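Local coordinates for DNA damage response protein Rtt109, putative (Neosartorya fumigata, PDB 5ZB9) that probably transfers acetyl groups from acetyl-CoA to lysines of histone H3, in DNA replication and the DNA damage response, at residues 128-142 against 314-328. Numbering follows the deposited sequence.
Sequences QRPGVRLMVSLFARA and RLVGFLWLVINPPGL
Met135 runs alongside the indole of Trp320, its SD 3.7 Å from Trp320 CD1 in an oblique Met-aromatic contact. Ser137 approaches the same indole: with OG anti to its own nitrogen (chi1 -174°), the hydroxyl lies 3.2 Å from Trp320 CD1 and donates to Leu319 O. The indole is held by a hydrogen bond from NE1 to the acetylated lysine at position 264 and by an edge-to-face contact with Tyr239. Farther along this face Phe139 CB meets Phe318 CD1 at 3.6 Å. Strands 133-140 and 317-324 are antiparallel neighbours in the central mixed sheet of this Rtt109-type acetyltransferase, between strands 86-96 and 202-208, and helix 162-177, which carries the CoA-binding Trp168, covers Leu138 and Leu319 on the other face. There Leu134, Val136 and Leu138 lie against Ile323, Leu321 and Leu319. At one end Arg133, bent at chi3 (-81°), gives NE to Asn324 OD1 at 2.7 Å, the guanidinium nearly perpendicular to the amide (87°), while the less well ordered Leu328 lies loosely over one guanidinium face with CD2. At the other, Arg314 NH2 reaches Ala142 O at 2.7 Å, and the guanidinium of Arg141 stacks nearly parallel on that of Arg314, their centres 4.7 Å apart, a pairing of like charges that the salt bridge from Arg314 NE to Asp162 would partly offset.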
loop_
_atom_site.group_PDB
_atom_site.type_symbol
_atom_site.label_atom_id
_atom_site.label_comp_id
_atom_site.label_asym_id
_atom_site.label_seq_id
_atom_site.Cartn_x
_atom_site.Cartn_y
_atom_site.Cartn_z
ATOM N N GLN A 128 -12.818 -5.938 -0.338
ATOM C CA GLN A 128 -13.889 -5.150 0.244
ATOM C C GLN A 128 -14.932 -6.051 0.909
ATOM O O GLN A 128 -15.498 -6.922 0.268
ATOM C CB GLN A 128 -14.540 -4.287 -0.837
ATOM C CG GLN A 128 -15.642 -3.388 -0.331
ATOM C CD GLN A 128 -15.129 -2.360 0.643
ATOM O OE1 GLN A 128 -15.159 -2.570 1.860
ATOM N NE2 GLN A 128 -14.650 -1.236 0.116
ATOM N N ARG A 129 -15.169 -5.847 2.198
ATOM C CA ARG A 129 -16.212 -6.577 2.911
ATOM C C ARG A 129 -17.374 -5.639 3.197
ATOM O O ARG A 129 -17.159 -4.453 3.439
ATOM C CB ARG A 129 -15.685 -7.161 4.218
ATOM C CG ARG A 129 -14.844 -8.408 4.064
ATOM C CD ARG A 129 -14.359 -8.874 5.423
ATOM N NE ARG A 129 -13.253 -8.058 5.902
ATOM C CZ ARG A 129 -12.963 -7.856 7.184
ATOM N NH1 ARG A 129 -13.717 -8.393 8.134
ATOM N NH2 ARG A 129 -11.920 -7.104 7.516
ATOM N N PRO A 130 -18.608 -6.164 3.165
ATOM C CA PRO A 130 -19.812 -5.370 3.453
ATOM C C PRO A 130 -19.793 -4.765 4.852
ATOM O O PRO A 130 -19.576 -5.482 5.832
ATOM C CB PRO A 130 -20.946 -6.390 3.328
ATOM C CG PRO A 130 -20.396 -7.465 2.456
ATOM C CD PRO A 130 -18.938 -7.547 2.778
ATOM N N GLY A 131 -20.011 -3.458 4.939
ATOM C CA GLY A 131 -20.042 -2.772 6.216
ATOM C C GLY A 131 -18.697 -2.558 6.901
ATOM O O GLY A 131 -18.641 -1.934 7.959
ATOM N N VAL A 132 -17.616 -3.061 6.313
ATOM C CA VAL A 132 -16.293 -2.931 6.922
ATOM C C VAL A 132 -15.417 -1.897 6.216
ATOM O O VAL A 132 -15.160 -1.998 5.016
ATOM C CB VAL A 132 -15.554 -4.277 6.932
ATOM C CG1 VAL A 132 -14.135 -4.103 7.477
ATOM C CG2 VAL A 132 -16.335 -5.299 7.745
ATOM N N ARG A 133 -14.966 -0.902 6.974
ATOM C CA ARG A 133 -14.047 0.113 6.468
ATOM C C ARG A 133 -12.797 -0.514 5.831
ATOM O O ARG A 133 -12.232 -1.478 6.363
ATOM C CB ARG A 133 -13.647 1.065 7.601
ATOM C CG ARG A 133 -12.788 2.234 7.163
ATOM C CD ARG A 133 -12.647 3.269 8.265
ATOM N NE ARG A 133 -13.809 4.147 8.341
ATOM C CZ ARG A 133 -14.532 4.344 9.439
ATOM N NH1 ARG A 133 -14.210 3.723 10.568
ATOM N NH2 ARG A 133 -15.574 5.165 9.411
ATOM N N LEU A 134 -12.393 0.015 4.677
ATOM C CA LEU A 134 -11.190 -0.450 3.988
ATOM C C LEU A 134 -10.212 0.703 3.744
ATOM O O LEU A 134 -10.608 1.806 3.353
ATOM C CB LEU A 134 -11.543 -1.120 2.662
ATOM C CG LEU A 134 -10.372 -1.750 1.899
ATOM C CD1 LEU A 134 -10.839 -2.996 1.184
ATOM C CD2 LEU A 134 -9.733 -0.781 0.899
ATOM N N MET A 135 -8.931 0.432 3.960
ATOM C CA MET A 135 -7.893 1.442 3.808
ATOM C C MET A 135 -6.789 1.005 2.843
ATOM O O MET A 135 -6.314 -0.133 2.898
ATOM C CB MET A 135 -7.284 1.769 5.171
ATOM C CG MET A 135 -6.099 2.696 5.099
ATOM S SD MET A 135 -5.567 3.273 6.717
ATOM C CE MET A 135 -4.682 1.843 7.326
ATOM N N VAL A 136 -6.397 1.907 1.948
ATOM C CA VAL A 136 -5.189 1.710 1.162
ATOM C C VAL A 136 -4.122 2.631 1.719
ATOM O O VAL A 136 -4.364 3.817 1.925
ATOM C CB VAL A 136 -5.397 1.995 -0.336
ATOM C CG1 VAL A 136 -4.093 1.785 -1.103
ATOM C CG2 VAL A 136 -6.487 1.106 -0.889
ATOM N N SER A 137 -2.942 2.085 1.970
ATOM C CA SER A 137 -1.910 2.853 2.626
ATOM C C SER A 137 -0.527 2.558 2.050
ATOM O O SER A 137 -0.280 1.481 1.507
ATOM C CB SER A 137 -1.935 2.570 4.136
ATOM O OG SER A 137 -1.020 3.404 4.835
ATOM N N LEU A 138 0.371 3.528 2.189
ATOM C CA LEU A 138 1.748 3.395 1.726
ATOM C C LEU A 138 2.579 4.546 2.272
ATOM O O LEU A 138 2.034 5.581 2.654
ATOM C CB LEU A 138 1.812 3.383 0.193
ATOM C CG LEU A 138 1.368 4.667 -0.521
ATOM C CD1 LEU A 138 2.512 5.691 -0.685
ATOM C CD2 LEU A 138 0.738 4.343 -1.865
ATOM N N PHE A 139 3.894 4.379 2.291
ATOM C CA PHE A 139 4.772 5.517 2.519
ATOM C C PHE A 139 5.595 5.727 1.256
ATOM O O PHE A 139 5.951 4.773 0.579
ATOM C CB PHE A 139 5.657 5.323 3.763
ATOM C CG PHE A 139 6.675 4.224 3.641
ATOM C CD1 PHE A 139 6.393 2.944 4.099
ATOM C CD2 PHE A 139 7.935 4.475 3.101
ATOM C CE1 PHE A 139 7.344 1.924 4.005
ATOM C CE2 PHE A 139 8.888 3.457 3.000
ATOM C CZ PHE A 139 8.591 2.189 3.453
ATOM N N ALA A 140 5.867 6.981 0.924
ATOM C CA ALA A 140 6.555 7.291 -0.320
ATOM C C ALA A 140 7.907 7.919 -0.045
ATOM O O ALA A 140 7.988 8.955 0.612
ATOM C CB ALA A 140 5.714 8.216 -1.180
ATOM N N ARG A 141 8.962 7.280 -0.543
ATOM C CA ARG A 141 10.315 7.817 -0.453
ATOM C C ARG A 141 11.241 7.046 -1.383
ATOM O O ARG A 141 11.058 5.848 -1.594
ATOM C CB ARG A 141 10.837 7.758 0.982
ATOM C CG ARG A 141 11.109 6.354 1.504
ATOM C CD ARG A 141 11.490 6.390 2.981
ATOM N NE ARG A 141 12.693 7.186 3.182
ATOM C CZ ARG A 141 13.905 6.675 3.368
ATOM N NH1 ARG A 141 14.071 5.360 3.397
ATOM N NH2 ARG A 141 14.947 7.481 3.533
ATOM N N ALA A 142 12.217 7.739 -1.958
ATOM C CA ALA A 142 13.250 7.078 -2.755
ATOM C C ALA A 142 14.151 6.256 -1.845
ATOM O O ALA A 142 14.582 6.738 -0.799
ATOM C CB ALA A 142 14.062 8.098 -3.528
ATOM N N ARG A 314 15.935 15.023 2.807
ATOM C CA ARG A 314 15.085 13.855 2.580
ATOM C C ARG A 314 13.629 14.119 2.988
ATOM O O ARG A 314 13.362 14.839 3.947
ATOM C CB ARG A 314 15.623 12.638 3.341
ATOM C CG ARG A 314 17.031 12.207 2.948
ATOM C CD ARG A 314 17.171 11.993 1.444
ATOM N NE ARG A 314 16.141 11.113 0.901
ATOM C CZ ARG A 314 16.256 9.792 0.794
ATOM N NH1 ARG A 314 17.367 9.187 1.194
ATOM N NH2 ARG A 314 15.255 9.076 0.290
ATOM N N LEU A 315 12.687 13.546 2.248
ATOM C CA LEU A 315 11.286 13.580 2.656
ATOM C C LEU A 315 10.658 12.198 2.523
ATOM O O LEU A 315 11.107 11.374 1.727
ATOM C CB LEU A 315 10.484 14.584 1.823
ATOM C CG LEU A 315 10.797 16.078 1.945
ATOM C CD1 LEU A 315 9.974 16.878 0.943
ATOM C CD2 LEU A 315 10.551 16.573 3.369
ATOM N N VAL A 316 9.631 11.943 3.324
ATOM C CA VAL A 316 8.772 10.791 3.111
ATOM C C VAL A 316 7.328 11.249 3.255
ATOM O O VAL A 316 7.005 12.079 4.105
ATOM C CB VAL A 316 9.099 9.624 4.085
ATOM C CG1 VAL A 316 9.406 10.143 5.464
ATOM C CG2 VAL A 316 7.969 8.619 4.137
ATOM N N GLY A 317 6.464 10.752 2.383
ATOM C CA GLY A 317 5.051 11.047 2.494
ATOM C C GLY A 317 4.297 9.823 2.981
ATOM O O GLY A 317 4.597 8.698 2.577
ATOM N N PHE A 318 3.319 10.037 3.850
ATOM C CA PHE A 318 2.473 8.951 4.308
ATOM C C PHE A 318 1.070 9.145 3.777
ATOM O O PHE A 318 0.472 10.206 3.937
ATOM C CB PHE A 318 2.477 8.868 5.832
ATOM C CG PHE A 318 3.850 8.722 6.413
ATOM C CD1 PHE A 318 4.478 7.493 6.429
ATOM C CD2 PHE A 318 4.521 9.819 6.924
ATOM C CE1 PHE A 318 5.748 7.351 6.949
ATOM C CE2 PHE A 318 5.796 9.681 7.454
ATOM C CZ PHE A 318 6.409 8.440 7.465
ATOM N N LEU A 319 0.550 8.109 3.136
ATOM C CA LEU A 319 -0.726 8.200 2.452
ATOM C C LEU A 319 -1.748 7.182 2.974
ATOM O O LEU A 319 -1.440 5.999 3.135
ATOM C CB LEU A 319 -0.501 8.012 0.959
ATOM C CG LEU A 319 -1.677 8.285 0.042
ATOM C CD1 LEU A 319 -2.021 9.746 0.149
ATOM C CD2 LEU A 319 -1.292 7.968 -1.373
ATOM N N TRP A 320 -2.958 7.654 3.254
ATOM C CA TRP A 320 -4.053 6.770 3.623
ATOM C C TRP A 320 -5.263 7.103 2.770
ATOM O O TRP A 320 -5.766 8.226 2.803
ATOM C CB TRP A 320 -4.406 6.892 5.114
ATOM C CG TRP A 320 -3.218 6.777 6.009
ATOM C CD1 TRP A 320 -2.674 5.628 6.511
ATOM C CD2 TRP A 320 -2.408 7.851 6.496
ATOM N NE1 TRP A 320 -1.582 5.924 7.285
ATOM C CE2 TRP A 320 -1.395 7.280 7.293
ATOM C CE3 TRP A 320 -2.441 9.240 6.338
ATOM C CZ2 TRP A 320 -0.418 8.050 7.927
ATOM C CZ3 TRP A 320 -1.474 10.007 6.976
ATOM C CH2 TRP A 320 -0.476 9.408 7.760
ATOM N N LEU A 321 -5.707 6.135 1.980
ATOM C CA LEU A 321 -6.967 6.265 1.282
ATOM C C LEU A 321 -8.011 5.512 2.087
ATOM O O LEU A 321 -7.933 4.288 2.220
ATOM C CB LEU A 321 -6.870 5.717 -0.141
ATOM C CG LEU A 321 -8.210 5.588 -0.869
ATOM C CD1 LEU A 321 -8.840 6.966 -1.102
ATOM C CD2 LEU A 321 -8.029 4.832 -2.171
ATOM N N VAL A 322 -8.967 6.236 2.657
ATOM C CA VAL A 322 -9.964 5.588 3.510
ATOM C C VAL A 322 -11.316 5.496 2.807
ATOM O O VAL A 322 -11.931 6.519 2.458
ATOM C CB VAL A 322 -10.135 6.320 4.859
ATOM C CG1 VAL A 322 -11.158 5.604 5.730
ATOM C CG2 VAL A 322 -8.797 6.422 5.580
ATOM N N ILE A 323 -11.762 4.259 2.604
ATOM C CA ILE A 323 -12.995 3.970 1.881
ATOM C C ILE A 323 -14.107 3.512 2.825
ATOM O O ILE A 323 -13.964 2.520 3.540
ATOM C CB ILE A 323 -12.764 2.889 0.804
ATOM C CG1 ILE A 323 -11.792 3.405 -0.261
ATOM C CG2 ILE A 323 -14.091 2.446 0.182
ATOM C CD1 ILE A 323 -11.283 2.342 -1.210
ATOM N N ASN A 324 -15.218 4.240 2.826
ATOM C CA ASN A 324 -16.355 3.866 3.659
ATOM C C ASN A 324 -17.461 3.288 2.801
ATOM O O ASN A 324 -18.082 4.002 2.015
ATOM C CB ASN A 324 -16.858 5.064 4.467
ATOM C CG ASN A 324 -15.823 5.565 5.457
ATOM O OD1 ASN A 324 -15.518 4.892 6.436
ATOM N ND2 ASN A 324 -15.267 6.747 5.199
ATOM N N PRO A 325 -17.702 1.977 2.943
ATOM C CA PRO A 325 -18.670 1.233 2.137
ATOM C C PRO A 325 -20.107 1.633 2.489
ATOM O O PRO A 325 -20.309 2.297 3.511
ATOM C CB PRO A 325 -18.377 -0.219 2.517
ATOM C CG PRO A 325 -17.975 -0.124 3.941
ATOM C CD PRO A 325 -17.142 1.138 4.017
ATOM N N PRO A 326 -21.089 1.252 1.650
ATOM C CA PRO A 326 -22.474 1.631 1.944
ATOM C C PRO A 326 -22.920 1.161 3.326
ATOM O O PRO A 326 -22.696 0.007 3.695
ATOM C CB PRO A 326 -23.271 0.933 0.837
ATOM C CG PRO A 326 -22.298 0.782 -0.288
ATOM C CD PRO A 326 -20.981 0.510 0.378
ATOM N N GLY A 327 -23.534 2.060 4.086
ATOM C CA GLY A 327 -23.948 1.751 5.442
ATOM C C GLY A 327 -22.921 2.267 6.424
ATOM O O GLY A 327 -22.918 1.906 7.599
ATOM N N LEU A 328 -22.040 3.124 5.925
ATOM C CA LEU A 328 -20.949 3.666 6.721
ATOM C C LEU A 328 -20.561 5.032 6.167
ATOM O O LEU A 328 -20.341 5.181 4.961
ATOM C CB LEU A 328 -19.750 2.708 6.712
ATOM C CG LEU A 328 -18.902 2.556 7.980
ATOM C CD1 LEU A 328 -19.739 2.051 9.150
ATOM C CD2 LEU A 328 -17.717 1.624 7.724
HETATM O O HOH W 1 13.075 9.855 3.005
HETATM O O HOH W 2 17.107 6.155 0.592
#